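Local coordinates for protein beta-lactamase (Burkholderia cenocepacia, PDB 5E2G) that probably hydrolyses beta-lactams to substituted beta-amino acids, as a serine hydrolase of the class C beta-lactamase family, at residues 102-114 and 257-269. Residues are numbered along the deposited sequence; the frame is centred on the assembly and turned at random.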
# COMPACT_ATOMS: atom_id res chain seq x y z
N VAL A 102 13.05 -11.89 14.46
CA VAL A 102 11.93 -11.09 13.98
C VAL A 102 11.01 -11.97 13.15
O VAL A 102 11.48 -12.71 12.27
CB VAL A 102 12.42 -9.88 13.17
CG1 VAL A 102 11.23 -9.10 12.64
CG2 VAL A 102 13.27 -8.98 14.02
N THR A 103 9.71 -11.93 13.43
CA THR A 103 8.77 -12.76 12.70
C THR A 103 8.29 -12.04 11.45
O THR A 103 8.46 -10.83 11.29
CB THR A 103 7.57 -13.14 13.55
OG1 THR A 103 6.87 -11.96 13.98
CG2 THR A 103 8.02 -13.95 14.76
N LEU A 104 7.67 -12.81 10.55
CA LEU A 104 7.06 -12.20 9.38
C LEU A 104 5.96 -11.22 9.79
O LEU A 104 5.81 -10.16 9.17
CB LEU A 104 6.51 -13.29 8.45
CG LEU A 104 7.46 -14.05 7.51
CD1 LEU A 104 8.65 -14.66 8.20
CD2 LEU A 104 6.70 -15.13 6.82
N LEU A 105 5.23 -11.53 10.86
CA LEU A 105 4.19 -10.62 11.34
C LEU A 105 4.77 -9.28 11.78
O LEU A 105 4.22 -8.22 11.46
CB LEU A 105 3.43 -11.27 12.50
CG LEU A 105 2.19 -10.51 12.95
CD1 LEU A 105 1.20 -10.37 11.79
CD2 LEU A 105 1.55 -11.20 14.14
N GLN A 106 5.89 -9.30 12.51
CA GLN A 106 6.53 -8.05 12.92
C GLN A 106 7.00 -7.22 11.73
O GLN A 106 6.99 -5.98 11.80
CB GLN A 106 7.68 -8.37 13.88
CG GLN A 106 7.16 -8.84 15.23
CD GLN A 106 8.09 -9.80 15.96
OE1 GLN A 106 9.22 -10.04 15.55
NE2 GLN A 106 7.61 -10.35 17.07
N LEU A 107 7.39 -7.86 10.63
CA LEU A 107 7.75 -7.10 9.44
C LEU A 107 6.53 -6.49 8.76
O LEU A 107 6.63 -5.40 8.18
CB LEU A 107 8.52 -8.00 8.48
CG LEU A 107 9.82 -8.55 9.07
CD1 LEU A 107 10.45 -9.57 8.15
CD2 LEU A 107 10.78 -7.41 9.37
N GLY A 108 5.38 -7.16 8.82
CA GLY A 108 4.19 -6.67 8.17
C GLY A 108 3.37 -5.71 8.99
O GLY A 108 2.33 -5.23 8.54
N THR A 109 3.82 -5.41 10.21
CA THR A 109 3.13 -4.50 11.09
C THR A 109 4.01 -3.32 11.52
O THR A 109 3.57 -2.51 12.34
CB THR A 109 2.60 -5.25 12.33
OG1 THR A 109 3.69 -5.86 13.04
CG2 THR A 109 1.60 -6.34 11.91
N HIS A 110 5.21 -3.21 10.95
CA HIS A 110 6.18 -2.15 11.29
C HIS A 110 6.64 -2.24 12.74
O HIS A 110 6.97 -1.23 13.36
CB HIS A 110 5.63 -0.75 11.01
CG HIS A 110 5.01 -0.58 9.66
ND1 HIS A 110 5.74 -0.66 8.49
CD2 HIS A 110 3.73 -0.34 9.30
CE1 HIS A 110 4.93 -0.47 7.46
NE2 HIS A 110 3.71 -0.28 7.92
N THR A 111 6.68 -3.45 13.31
CA THR A 111 7.11 -3.59 14.70
C THR A 111 8.36 -4.44 14.92
O THR A 111 8.47 -5.04 16.00
CB THR A 111 5.97 -4.18 15.53
OG1 THR A 111 5.53 -5.41 14.94
CG2 THR A 111 4.80 -3.23 15.61
N PRO A 112 9.32 -4.52 13.99
CA PRO A 112 10.47 -5.41 14.22
C PRO A 112 11.37 -4.96 15.37
O PRO A 112 12.06 -5.80 15.96
CB PRO A 112 11.21 -5.39 12.88
CG PRO A 112 10.94 -4.05 12.36
CD PRO A 112 9.51 -3.76 12.73
N GLY A 113 11.36 -3.67 15.71
CA GLY A 113 12.09 -3.19 16.87
C GLY A 113 13.05 -2.08 16.55
O GLY A 113 13.88 -1.70 17.40
N GLY A 114 12.98 -1.54 15.35
CA GLY A 114 13.82 -0.41 14.98
C GLY A 114 14.51 -0.63 13.64
O GLY A 114 14.58 -1.74 13.12
N TYR A 257 -3.84 -6.34 14.49
CA TYR A 257 -2.78 -6.90 15.33
C TYR A 257 -2.30 -5.98 16.44
O TYR A 257 -1.95 -6.47 17.52
CB TYR A 257 -1.59 -7.31 14.47
CG TYR A 257 -1.87 -8.46 13.55
CD1 TYR A 257 -2.01 -9.75 14.04
CD2 TYR A 257 -2.00 -8.27 12.17
CE1 TYR A 257 -2.27 -10.82 13.19
CE2 TYR A 257 -2.26 -9.32 11.32
CZ TYR A 257 -2.39 -10.60 11.83
OH TYR A 257 -2.65 -11.65 10.97
N PHE A 258 -2.22 -4.67 16.19
CA PHE A 258 -1.69 -3.72 17.17
C PHE A 258 -2.54 -2.46 17.19
O PHE A 258 -3.04 -2.02 16.16
CB PHE A 258 -0.26 -3.28 16.86
CG PHE A 258 0.76 -4.37 16.96
CD1 PHE A 258 1.15 -5.08 15.83
CD2 PHE A 258 1.37 -4.65 18.17
CE1 PHE A 258 2.12 -6.08 15.91
CE2 PHE A 258 2.34 -5.63 18.27
CZ PHE A 258 2.71 -6.35 17.14
N ARG A 259 -2.67 -1.87 18.37
CA ARG A 259 -3.00 -0.46 18.49
C ARG A 259 -1.72 0.35 18.51
O ARG A 259 -0.76 -0.01 19.20
CB ARG A 259 -3.78 -0.15 19.77
CG ARG A 259 -4.91 -1.09 20.05
CD ARG A 259 -6.03 -0.95 19.05
NE ARG A 259 -7.12 -1.84 19.43
CZ ARG A 259 -8.24 -1.99 18.75
NH1 ARG A 259 -8.42 -1.30 17.63
NH2 ARG A 259 -9.18 -2.82 19.19
N ALA A 260 -1.69 1.45 17.76
CA ALA A 260 -0.62 2.44 17.88
C ALA A 260 -1.27 3.81 17.86
O ALA A 260 -1.77 4.24 16.82
CB ALA A 260 0.42 2.30 16.77
N GLY A 261 -1.29 4.49 19.01
CA GLY A 261 -2.07 5.69 19.16
C GLY A 261 -3.50 5.47 18.68
O GLY A 261 -4.17 4.52 19.07
N PRO A 262 -3.96 6.34 17.77
CA PRO A 262 -5.33 6.22 17.25
C PRO A 262 -5.50 5.14 16.20
O PRO A 262 -6.64 4.84 15.81
CB PRO A 262 -5.56 7.59 16.62
CG PRO A 262 -4.19 7.92 16.07
CD PRO A 262 -3.23 7.45 17.13
N LEU A 263 -4.41 4.57 15.73
CA LEU A 263 -4.36 3.72 14.57
C LEU A 263 -4.40 2.26 14.99
O LEU A 263 -3.87 1.90 16.04
CB LEU A 263 -3.09 4.04 13.78
CG LEU A 263 -2.54 3.24 12.62
CD1 LEU A 263 -1.68 4.17 11.78
CD2 LEU A 263 -1.71 2.08 13.12
N THR A 264 -5.03 1.43 14.17
CA THR A 264 -4.95 -0.01 14.32
C THR A 264 -4.20 -0.57 13.12
O THR A 264 -4.52 -0.24 11.97
CB THR A 264 -6.34 -0.64 14.45
OG1 THR A 264 -6.98 -0.11 15.61
CG2 THR A 264 -6.25 -2.15 14.58
N GLN A 265 -3.19 -1.38 13.39
CA GLN A 265 -2.29 -1.90 12.37
C GLN A 265 -2.70 -3.32 11.99
O GLN A 265 -2.68 -4.22 12.84
CB GLN A 265 -0.84 -1.88 12.87
CG GLN A 265 0.16 -2.37 11.86
CD GLN A 265 0.21 -1.49 10.63
OE1 GLN A 265 0.57 -0.32 10.72
NE2 GLN A 265 -0.16 -2.05 9.48
N ASP A 266 -3.11 -3.50 10.73
CA ASP A 266 -3.39 -4.82 10.18
C ASP A 266 -2.10 -5.35 9.54
O ASP A 266 -1.01 -4.92 9.91
CB ASP A 266 -4.56 -4.76 9.20
CG ASP A 266 -5.81 -4.13 9.79
OD1 ASP A 266 -5.88 -3.95 11.03
OD2 ASP A 266 -6.74 -3.81 9.01
N LEU A 267 -2.20 -6.27 8.58
CA LEU A 267 -1.01 -6.63 7.81
C LEU A 267 -0.85 -5.56 6.75
O LEU A 267 -1.51 -5.59 5.71
CB LEU A 267 -1.13 -8.02 7.21
CG LEU A 267 0.23 -8.61 6.79
CD1 LEU A 267 1.13 -8.81 8.01
CD2 LEU A 267 0.07 -9.92 6.03
N ILE A 268 0.01 -4.59 7.05
CA ILE A 268 0.28 -3.41 6.23
C ILE A 268 -0.90 -2.44 6.22
O ILE A 268 -0.72 -1.25 6.46
CB ILE A 268 0.71 -3.78 4.80
CG1 ILE A 268 2.04 -4.53 4.83
CG2 ILE A 268 0.82 -2.52 3.94
CD1 ILE A 268 3.18 -3.73 5.46
N TRP A 269 -2.11 -2.93 5.94
CA TRP A 269 -3.29 -2.07 6.03
C TRP A 269 -3.41 -1.45 7.41
O TRP A 269 -2.94 -2.00 8.41
CB TRP A 269 -4.57 -2.84 5.73
CG TRP A 269 -4.70 -3.31 4.33
CD1 TRP A 269 -4.63 -4.59 3.89
CD2 TRP A 269 -4.95 -2.49 3.17
NE1 TRP A 269 -4.82 -4.63 2.53
CE2 TRP A 269 -5.01 -3.36 2.06
CE3 TRP A 269 -5.12 -1.12 2.96
CZ2 TRP A 269 -5.24 -2.90 0.76
CZ3 TRP A 269 -5.35 -0.65 1.68
CH2 TRP A 269 -5.40 -1.54 0.59
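With chi1 at -171°, Leu105 carries its branched end away from its own backbone N and lays CD1 over the centre of the Tyr257 ring, 3.5 Å from the centroid, a CH-pi contact. Tyr257 and Phe258 share Gln265 as their partner in the neighbouring strand, a classic beta bulge that turns both rings toward helix 104-108 and the loop after it. Thr111 CG2 sits over one face of Phe258, while Thr109 OG1 lies 3.3 Å from Phe258 CE1. Threonine suits both places: its methyl or CB packs against the ring as its hydroxyl bonds backward, Thr111 OG1 to Thr109 OG1 (2.7 Å) and Thr109 OG1 to Leu105 O (2.9 Å).

Gly108, with no side chain, lets Leu267 CD1 pack 3.7 Å from its CA and the backbones close until Ile268 N donates to Gly108 O (2.8 Å). Gln265, CG opposite its backbone N (chi1 -178°), sets CG 3.4 Å from Thr109 O; the bend at chi2 turns the amide so that NE2 donates to Asp266 O and Ile268 O, and OE1 accepts from Arg146 NE, gripping both ends. That OE1 also lies at the edge of the His110 ring, 3.5 Å from CD2.

One backbone bond, CH-pi contacts and apolar packing thus join the large antiparallel sheet to the helical region, beside His110, whose ring meets Tyr148 of the presumed SxxK-type active site.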